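Local coordinates for protein L-lysine 6-oxidase (Marinomonas mediterranea, PDB 3WEU) that oxidises the epsilon-amino group of L-lysine with a cysteine tryptophylquinone cofactor, releasing the hydrogen peroxide that gives the protein its antibacterial activity, at residues D298-I303 against D327-S332; A124-S129 against Q133-D138; N384-S389 against T517-N522. All coordinates share one frame; numbering follows the deposited sequence.

Contact 1: D298-I303 against D327-S332; sequences DILPII and DYRDGS
Ile303 and Tyr328 join helix 295-308 to a type I beta turn, Asp327 to Asp330, in the loop that leads to helix 336-344. This is the buried, tighter part of the contact. Ile303 reaches out with its delta methyl, and CD1 lies 3.8 Å from Tyr328 CD2. The isoleucine and the tyrosine meet at a slant. CG1 of Ile303 stands anti to the carbonyl carbon (chi1 -62°), which sends the longer branch to the ring. The ring is held from other sides too. Phe326 and Tyr342 make edge-to-face contacts with it, and the phenol oxygen is hydrogen-bonded to Gln325 and to the backbone N of Phe324. Phe295, near the start of the same helix, touches all four contacting side chains.

The outer part is looser. Arg329 is exposed, and its chain is extended through chi2 and chi3. Leu300 CD2 comes within 4.3 Å of Arg329 NH2, a plain van der Waals approach. The turn is braced from within. Asp327 forms an Asx turn, with OD1 taking the backbone N-H of Arg329 at 3.0 Å, and that N-H arrives from above the carboxylate plane, 51° out of it.

Contact 2: A124-S129 against Q133-D138; sequences ASKTAS and QSLIID
Lys126 and Ser129 on one side, and Leu135 and Gln133 on the other, carry nearly all of the buried surface. The contact is local. Ala128 is the N-cap residue of the short helix 129-134; 124-129 leads into its first turn, and 133-138 runs from its last turn to the start of strand 137-145.

Ser129 meets Gln133 through the backbone. Its carbonyl O accepts the N-H of Gln133 at 2.9 Å, an i to i+4 helical bond with an N-H...O angle of 153°. Gln133 CB also rests against this oxygen, 3.6 Å from Ser129 O. CG of Gln133 is anti to the backbone N (chi1 -179°) and the chain stays extended beyond it. This conformation carries the amide away from 124-129. There NE2 is hydrogen-bonded to the carbonyl oxygens of Leu483 and Asn481. Ser129 OG is hydrogen-bonded to the carboxylate of Glu486.

The second meeting is apolar. Lys126 turns its CB towards the buried Leu135, and this CB lies 4.3 Å from Leu135 CD1. The nearest approach is made by the aliphatic base of the lysine. Leu135 touches Asn123 as well, just before 124-129.

The two halves thus differ in chemistry. One helical bond links the Ser129 end, while a light apolar touch closes the Lys126 end. Ser129 OG and Gln133 NE2 bond to residues 481-486, which ties this small helix of the N-terminal family region to a later part of the chain.

Contact 3: N384-S389 against T517-N522; sequences NSVSSS and TIQTVN. With EDO (1,2-ethanediol), chain K.
Ser385 holds OG between its backbone N and carbonyl carbon (chi1 50°), and Gln519 bends at chi2 (72°) after a CG that stands anti to the backbone N. These torsions lay the serine hydroxyl against the glutamine chain, with Ser385 OG 3.5 Å from Gln519 CG. A loop built on an Asx turn at Asn384 here packs beside strand 518-522, which pairs antiparallel with strand 575-579.

Ser385 has two neighbours on the strand. Its CB sits near both methyls of Val521, at 3.8 Å from Val521 CG2. Its hydroxyl is hydrogen-bonded to Ser381. Val386 adds a looser touch, crossing the Gln519 side chain at about a right angle, with CG2 near the amide. The amide is also tied down by Trp580, whose NE1 is hydrogen-bonded to OE1. Trp580 directly precedes Trp581, which is joined to Cys516 in the quinone cofactor. Cys516 in turn directly precedes Thr517, so this strand pair lies next to the cofactor in sequence.

The loop keeps its shape through Asn384. OD1 takes the N-H groups of Val386 and Ser387. The second lies in the carbonyl plane on a lone pair, and the first comes from above that plane. At the far end, Thr517 OG1 shares a hydrogen bond of 2.8 Å with O2 of an ethanediol, probably from the crystallisation liquor. One water bridges loop and strand: it accepts from Gln519 NE2 at 3.0 Å and lies 2.9 Å from Ser385 O and 2.8 Å from Thr520 O.

Overall arrangement
From the N terminus the chain reaches contact 2 first. With three intervening residues, it joins the loop and first turn of helix 129-134 to its last turn and the residue after, just before strand 137-145 of the large mixed sheet. In contact 1, twenty-three residues separate the segments, the first five completing helix 295-308; the turn ahead of helix 336-344 comes back onto that helix. Contact 3 makes the longest closure, 127 residues, bringing the loop after strand 381-382 to strand 518-522. The three are in series, with none nested or crossed. Contacts 1 and 2 lie on opposite sides of the chain's centre, their centres about 51 Å apart. Contact 3 is about 32 Å from contact 1 and 31 Å from contact 2, between centres.

Contact 1: D298-I303 against D327-S332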
loop_
_atom_site.group_PDB
_atom_site.type_symbol
_atom_site.label_atom_id
_atom_site.label_comp_id
_atom_site.label_asym_id
_atom_site.label_seq_id
_atom_site.Cartn_x
_atom_site.Cartn_y
_atom_site.Cartn_z
ATOM N N ASP A 298 51.448 11.761 -0.129
ATOM C CA ASP A 298 50.859 10.433 -0.260
ATOM C C ASP A 298 50.165 9.939 1.002
ATOM O O ASP A 298 49.219 9.139 0.940
ATOM C CB ASP A 298 51.906 9.397 -0.645
ATOM C CG ASP A 298 52.640 9.708 -1.961
ATOM O OD1 ASP A 298 52.037 10.243 -2.905
ATOM O OD2 ASP A 298 53.886 9.391 -1.993
ATOM N N ILE A 299 50.629 10.355 2.156
ATOM C CA ILE A 299 50.184 9.731 3.379
ATOM C C ILE A 299 49.295 10.658 4.186
ATOM O O ILE A 299 48.163 10.295 4.609
ATOM C CB ILE A 299 51.367 9.337 4.218
ATOM C CG1 ILE A 299 52.377 8.513 3.387
ATOM C CG2 ILE A 299 50.943 8.614 5.502
ATOM C CD1 ILE A 299 51.816 7.270 2.772
ATOM N N LEU A 300 49.785 11.861 4.393
ATOM C CA LEU A 300 49.047 12.861 5.128
ATOM C C LEU A 300 47.603 13.060 4.691
ATOM O O LEU A 300 46.786 13.226 5.544
ATOM C CB LEU A 300 49.780 14.188 5.160
ATOM C CG LEU A 300 49.142 15.399 5.826
ATOM C CD1 LEU A 300 49.024 15.107 7.329
ATOM C CD2 LEU A 300 50.030 16.637 5.537
ATOM N N PRO A 301 47.296 13.041 3.412
ATOM C CA PRO A 301 45.881 13.247 3.056
ATOM C C PRO A 301 45.001 12.126 3.586
ATOM O O PRO A 301 43.889 12.353 4.005
ATOM C CB PRO A 301 45.927 13.221 1.537
ATOM C CG PRO A 301 47.375 13.754 1.208
ATOM C CD PRO A 301 48.170 12.996 2.222
ATOM N N ILE A 302 45.525 10.934 3.668
ATOM C CA ILE A 302 44.738 9.838 4.177
ATOM C C ILE A 302 44.417 10.078 5.657
ATOM O O ILE A 302 43.282 9.968 6.156
ATOM C CB ILE A 302 45.450 8.509 3.971
ATOM C CG1 ILE A 302 45.543 8.238 2.497
ATOM C CG2 ILE A 302 44.654 7.396 4.667
ATOM C CD1 ILE A 302 46.453 7.083 2.168
ATOM N N ILE A 303 45.423 10.474 6.391
ATOM C CA ILE A 303 45.265 10.747 7.786
ATOM C C ILE A 303 44.320 11.916 8.031
ATOM O O ILE A 303 43.468 11.847 8.909
ATOM C CB ILE A 303 46.646 11.088 8.386
ATOM C CG1 ILE A 303 47.618 9.903 8.250
ATOM C CG2 ILE A 303 46.491 11.481 9.801
ATOM C CD1 ILE A 303 49.063 10.262 8.599
ATOM N N ASP A 327 55.275 9.630 16.120
ATOM C CA ASP A 327 55.598 10.517 15.070
ATOM C C ASP A 327 55.480 9.908 13.679
ATOM O O ASP A 327 56.335 9.109 13.268
ATOM C CB ASP A 327 57.035 11.044 15.310
ATOM C CG ASP A 327 57.356 12.251 14.413
ATOM O OD1 ASP A 327 56.550 12.613 13.488
ATOM O OD2 ASP A 327 58.431 12.842 14.640
ATOM N N TYR A 328 54.434 10.281 12.933
ATOM C CA TYR A 328 54.172 9.711 11.615
ATOM C C TYR A 328 55.287 10.106 10.616
ATOM O O TYR A 328 55.472 9.413 9.614
ATOM C CB TYR A 328 52.740 10.038 11.065
ATOM C CG TYR A 328 51.578 9.580 11.972
ATOM C CD1 TYR A 328 51.675 8.449 12.821
ATOM C CD2 TYR A 328 50.432 10.335 12.097
ATOM C CE1 TYR A 328 50.616 8.094 13.684
ATOM C CE2 TYR A 328 49.370 9.953 12.935
ATOM C CZ TYR A 328 49.459 8.881 13.695
ATOM O OH TYR A 328 48.411 8.612 14.497
ATOM N N ARG A 329 56.075 11.157 10.890
ATOM C CA ARG A 329 57.083 11.624 9.958
ATOM C C ARG A 329 58.424 10.988 10.237
ATOM O O ARG A 329 59.331 11.124 9.459
ATOM C CB ARG A 329 57.206 13.167 10.033
ATOM C CG ARG A 329 55.972 13.872 9.471
ATOM C CD ARG A 329 56.047 15.435 9.565
ATOM N NE ARG A 329 54.847 16.072 8.964
ATOM C CZ ARG A 329 53.670 16.261 9.588
ATOM N NH1 ARG A 329 53.477 15.905 10.855
ATOM N NH2 ARG A 329 52.621 16.776 8.915
ATOM N N ASP A 330 58.567 10.286 11.346
ATOM C CA ASP A 330 59.827 9.574 11.675
ATOM C C ASP A 330 59.996 8.288 10.870
ATOM O O ASP A 330 59.354 7.303 11.127
ATOM C CB ASP A 330 59.906 9.380 13.176
ATOM C CG ASP A 330 61.164 8.645 13.647
ATOM O OD1 ASP A 330 61.975 8.193 12.876
ATOM O OD2 ASP A 330 61.294 8.457 14.830
ATOM N N GLY A 331 60.878 8.323 9.859
ATOM C CA GLY A 331 61.235 7.241 8.999
ATOM C C GLY A 331 62.261 6.281 9.535
ATOM O O GLY A 331 62.530 5.282 8.900
ATOM N N SER A 332 62.674 6.494 10.771
ATOM C CA SER A 332 63.811 5.730 11.321
ATOM C C SER A 332 63.483 4.328 11.702
ATOM O O SER A 332 62.326 4.019 11.989
ATOM C CB SER A 332 64.383 6.453 12.520
ATOM O OG SER A 332 63.701 6.196 13.733
#

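Contact 2: A124-S129 against Q133-D138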
loop_
_atom_site.group_PDB
_atom_site.type_symbol
_atom_site.label_atom_id
_atom_site.label_comp_id
_atom_site.label_asym_id
_atom_site.label_seq_id
_atom_site.Cartn_x
_atom_site.Cartn_y
_atom_site.Cartn_z
ATOM N N ALA A 124 11.291 -3.762 -17.416
ATOM C CA ALA A 124 11.550 -5.050 -18.101
ATOM C C ALA A 124 10.452 -5.444 -19.137
ATOM O O ALA A 124 10.717 -6.212 -20.035
ATOM C CB ALA A 124 11.706 -6.142 -17.045
ATOM N N SER A 125 9.270 -4.867 -19.024
ATOM C CA SER A 125 8.195 -5.093 -19.987
ATOM C C SER A 125 8.505 -4.397 -21.321
ATOM O O SER A 125 8.001 -4.794 -22.354
ATOM C CB SER A 125 6.866 -4.661 -19.385
ATOM O OG SER A 125 6.709 -3.270 -19.473
ATOM N N LYS A 126 9.447 -3.455 -21.350
ATOM C CA LYS A 126 9.917 -2.907 -22.599
ATOM C C LYS A 126 11.090 -3.696 -23.088
ATOM O O LYS A 126 12.172 -3.658 -22.499
ATOM C CB LYS A 126 10.300 -1.436 -22.440
ATOM C CG LYS A 126 9.166 -0.522 -21.972
ATOM C CD LYS A 126 8.020 -0.555 -22.975
ATOM C CE LYS A 126 7.362 0.800 -23.137
ATOM N NZ LYS A 126 6.689 1.008 -21.850
ATOM N N THR A 127 10.905 -4.415 -24.196
ATOM C CA THR A 127 11.889 -5.365 -24.669
ATOM C C THR A 127 12.400 -4.999 -26.060
ATOM O O THR A 127 13.536 -5.267 -26.371
ATOM C CB THR A 127 11.315 -6.829 -24.635
ATOM O OG1 THR A 127 10.234 -6.937 -25.551
ATOM C CG2 THR A 127 10.753 -7.159 -23.262
ATOM N N ALA A 128 11.624 -4.320 -26.883
ATOM C CA ALA A 128 12.178 -3.831 -28.185
ATOM C C ALA A 128 13.201 -2.731 -28.025
ATOM O O ALA A 128 13.015 -1.838 -27.188
ATOM C CB ALA A 128 11.037 -3.314 -29.060
ATOM N N SER A 129 14.231 -2.762 -28.869
ATOM C CA SER A 129 15.300 -1.800 -28.838
ATOM C C SER A 129 14.813 -0.376 -28.877
ATOM O O SER A 129 15.355 0.447 -28.170
ATOM C CB SER A 129 16.229 -1.990 -30.027
ATOM O OG SER A 129 17.273 -2.847 -29.666
ATOM N N GLN A 133 15.270 2.490 -26.054
ATOM C CA GLN A 133 15.911 3.744 -26.331
ATOM C C GLN A 133 15.036 4.911 -25.863
ATOM O O GLN A 133 15.570 5.945 -25.436
ATOM C CB GLN A 133 16.362 3.870 -27.803
ATOM C CG GLN A 133 17.076 5.187 -28.143
ATOM C CD GLN A 133 17.217 5.437 -29.639
ATOM O OE1 GLN A 133 16.229 5.682 -30.334
ATOM N NE2 GLN A 133 18.428 5.438 -30.122
ATOM N N SER A 134 13.722 4.756 -25.823
ATOM C CA SER A 134 12.909 5.908 -25.488
ATOM C C SER A 134 12.861 6.101 -23.949
ATOM O O SER A 134 12.422 7.112 -23.427
ATOM C CB SER A 134 11.526 5.803 -26.138
ATOM O OG SER A 134 10.786 4.919 -25.352
ATOM N N LEU A 135 13.373 5.122 -23.238
ATOM C CA LEU A 135 13.491 5.224 -21.785
ATOM C C LEU A 135 14.616 6.195 -21.364
ATOM O O LEU A 135 14.596 6.705 -20.229
ATOM C CB LEU A 135 13.745 3.821 -21.175
ATOM C CG LEU A 135 12.536 2.866 -21.214
ATOM C CD1 LEU A 135 13.016 1.465 -20.794
ATOM C CD2 LEU A 135 11.429 3.393 -20.301
ATOM N N ILE A 136 15.562 6.424 -22.278
ATOM C CA ILE A 136 16.694 7.261 -22.059
ATOM C C ILE A 136 16.174 8.684 -22.074
ATOM O O ILE A 136 15.273 9.035 -22.860
ATOM C CB ILE A 136 17.722 7.140 -23.198
ATOM C CG1 ILE A 136 18.182 5.696 -23.319
ATOM C CG2 ILE A 136 18.937 8.062 -23.038
ATOM C CD1 ILE A 136 19.168 5.444 -24.393
ATOM N N ILE A 137 16.741 9.532 -21.210
ATOM C CA ILE A 137 16.501 10.948 -21.327
ATOM C C ILE A 137 17.656 11.510 -22.099
ATOM O O ILE A 137 18.803 11.562 -21.600
ATOM C CB ILE A 137 16.374 11.693 -19.990
ATOM C CG1 ILE A 137 15.308 11.084 -19.102
ATOM C CG2 ILE A 137 16.008 13.174 -20.240
ATOM C CD1 ILE A 137 15.102 11.809 -17.767
ATOM N N ASP A 138 17.365 11.938 -23.341
ATOM C CA ASP A 138 18.325 12.404 -24.273
ATOM C C ASP A 138 17.699 13.514 -25.160
ATOM O O ASP A 138 16.778 13.267 -25.985
ATOM C CB ASP A 138 18.779 11.238 -25.138
ATOM C CG ASP A 138 19.768 11.638 -26.215
ATOM O OD1 ASP A 138 20.315 12.768 -26.203
ATOM O OD2 ASP A 138 20.072 10.778 -27.087
#

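Contact 3: N384-S389 against T517-N522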
loop_
_atom_site.group_PDB
_atom_site.type_symbol
_atom_site.label_atom_id
_atom_site.label_comp_id
_atom_site.label_asym_id
_atom_site.label_seq_id
_atom_site.Cartn_x
_atom_site.Cartn_y
_atom_site.Cartn_z
ATOM N N ASN A 384 30.181 -4.746 -1.224
ATOM C CA ASN A 384 29.002 -5.559 -1.022
ATOM C C ASN A 384 28.832 -6.192 0.317
ATOM O O ASN A 384 29.232 -7.354 0.550
ATOM C CB ASN A 384 28.799 -6.629 -2.115
ATOM C CG ASN A 384 27.549 -7.402 -1.869
ATOM O OD1 ASN A 384 26.617 -6.872 -1.287
ATOM N ND2 ASN A 384 27.475 -8.620 -2.374
ATOM N N SER A 385 28.186 -5.443 1.202
ATOM C CA SER A 385 27.776 -5.890 2.503
ATOM C C SER A 385 26.266 -6.226 2.537
ATOM O O SER A 385 25.715 -6.378 3.609
ATOM C CB SER A 385 28.029 -4.771 3.517
ATOM O OG SER A 385 27.458 -3.524 3.031
ATOM N N VAL A 386 25.633 -6.245 1.382
ATOM C CA VAL A 386 24.186 -6.282 1.221
ATOM C C VAL A 386 23.662 -7.659 0.829
ATOM O O VAL A 386 22.679 -8.169 1.422
ATOM C CB VAL A 386 23.784 -5.249 0.139
ATOM C CG1 VAL A 386 22.286 -5.261 -0.076
ATOM C CG2 VAL A 386 24.155 -3.833 0.654
ATOM N N SER A 387 24.298 -8.292 -0.140
ATOM C CA SER A 387 23.785 -9.628 -0.623
ATOM C C SER A 387 24.783 -10.766 -0.382
ATOM O O SER A 387 25.979 -10.577 -0.445
ATOM C CB SER A 387 23.402 -9.518 -2.115
ATOM O OG SER A 387 24.532 -9.095 -2.886
ATOM N N SER A 388 24.284 -11.932 -0.027
ATOM C CA SER A 388 25.129 -13.073 0.244
ATOM C C SER A 388 25.563 -13.789 -1.005
ATOM O O SER A 388 25.052 -13.533 -2.106
ATOM C CB SER A 388 24.310 -14.079 1.105
ATOM O OG SER A 388 23.954 -13.570 2.354
ATOM N N SER A 389 26.445 -14.760 -0.833
ATOM C CA SER A 389 26.960 -15.590 -1.926
ATOM C C SER A 389 25.828 -16.265 -2.678
ATOM O O SER A 389 25.961 -16.503 -3.882
ATOM C CB SER A 389 27.884 -16.687 -1.372
ATOM O OG SER A 389 27.219 -17.552 -0.442
ATOM N N THR A 517 23.584 5.293 4.349
ATOM C CA THR A 517 23.540 5.690 5.735
ATOM C C THR A 517 24.497 4.786 6.500
ATOM O O THR A 517 25.745 5.061 6.575
ATOM C CB THR A 517 22.093 5.639 6.278
ATOM O OG1 THR A 517 21.574 4.356 6.065
ATOM C CG2 THR A 517 21.215 6.610 5.525
ATOM N N ILE A 518 23.969 3.674 7.009
ATOM C CA ILE A 518 24.718 2.672 7.704
ATOM C C ILE A 518 24.288 1.300 7.184
ATOM O O ILE A 518 23.209 1.169 6.536
ATOM C CB ILE A 518 24.544 2.725 9.215
ATOM C CG1 ILE A 518 23.076 2.545 9.683
ATOM C CG2 ILE A 518 25.058 4.093 9.718
ATOM C CD1 ILE A 518 22.636 1.097 9.811
ATOM N N GLN A 519 25.144 0.312 7.450
ATOM C CA GLN A 519 24.767 -1.090 7.187
ATOM C C GLN A 519 25.112 -1.892 8.402
ATOM O O GLN A 519 26.164 -1.676 8.986
ATOM C CB GLN A 519 25.585 -1.607 6.010
ATOM C CG GLN A 519 25.014 -2.874 5.401
ATOM C CD GLN A 519 23.749 -2.694 4.613
ATOM O OE1 GLN A 519 23.453 -1.625 4.080
ATOM N NE2 GLN A 519 22.961 -3.786 4.537
ATOM N N THR A 520 24.235 -2.828 8.801
ATOM C CA THR A 520 24.552 -3.772 9.829
ATOM C C THR A 520 25.108 -5.009 9.130
ATOM O O THR A 520 24.369 -5.721 8.425
ATOM C CB THR A 520 23.202 -4.032 10.580
ATOM O OG1 THR A 520 22.897 -2.798 11.299
ATOM C CG2 THR A 520 23.360 -5.081 11.552
ATOM N N VAL A 521 26.394 -5.260 9.311
ATOM C CA VAL A 521 27.184 -6.220 8.502
ATOM C C VAL A 521 27.658 -7.414 9.357
ATOM O O VAL A 521 28.345 -7.274 10.387
ATOM C CB VAL A 521 28.422 -5.548 7.870
ATOM C CG1 VAL A 521 29.063 -6.477 6.861
ATOM C CG2 VAL A 521 28.028 -4.192 7.227
ATOM N N ASN A 522 27.283 -8.617 8.914
ATOM C CA ASN A 522 27.679 -9.837 9.591
ATOM C C ASN A 522 29.209 -9.935 9.543
ATOM O O ASN A 522 29.809 -9.667 8.476
ATOM C CB ASN A 522 27.117 -11.077 8.849
ATOM C CG ASN A 522 27.753 -12.337 9.350
ATOM O OD1 ASN A 522 28.720 -12.814 8.795
ATOM N ND2 ASN A 522 27.324 -12.770 10.500
HETATM C C1 EDO K . 17.629 3.896 5.587
HETATM O O1 EDO K . 18.682 3.828 4.636
HETATM C C2 EDO K . 18.197 4.682 6.735
HETATM O O2 EDO K . 19.214 3.914 7.416
HETATM O O HOH W 1 23.793 -6.375 5.763
#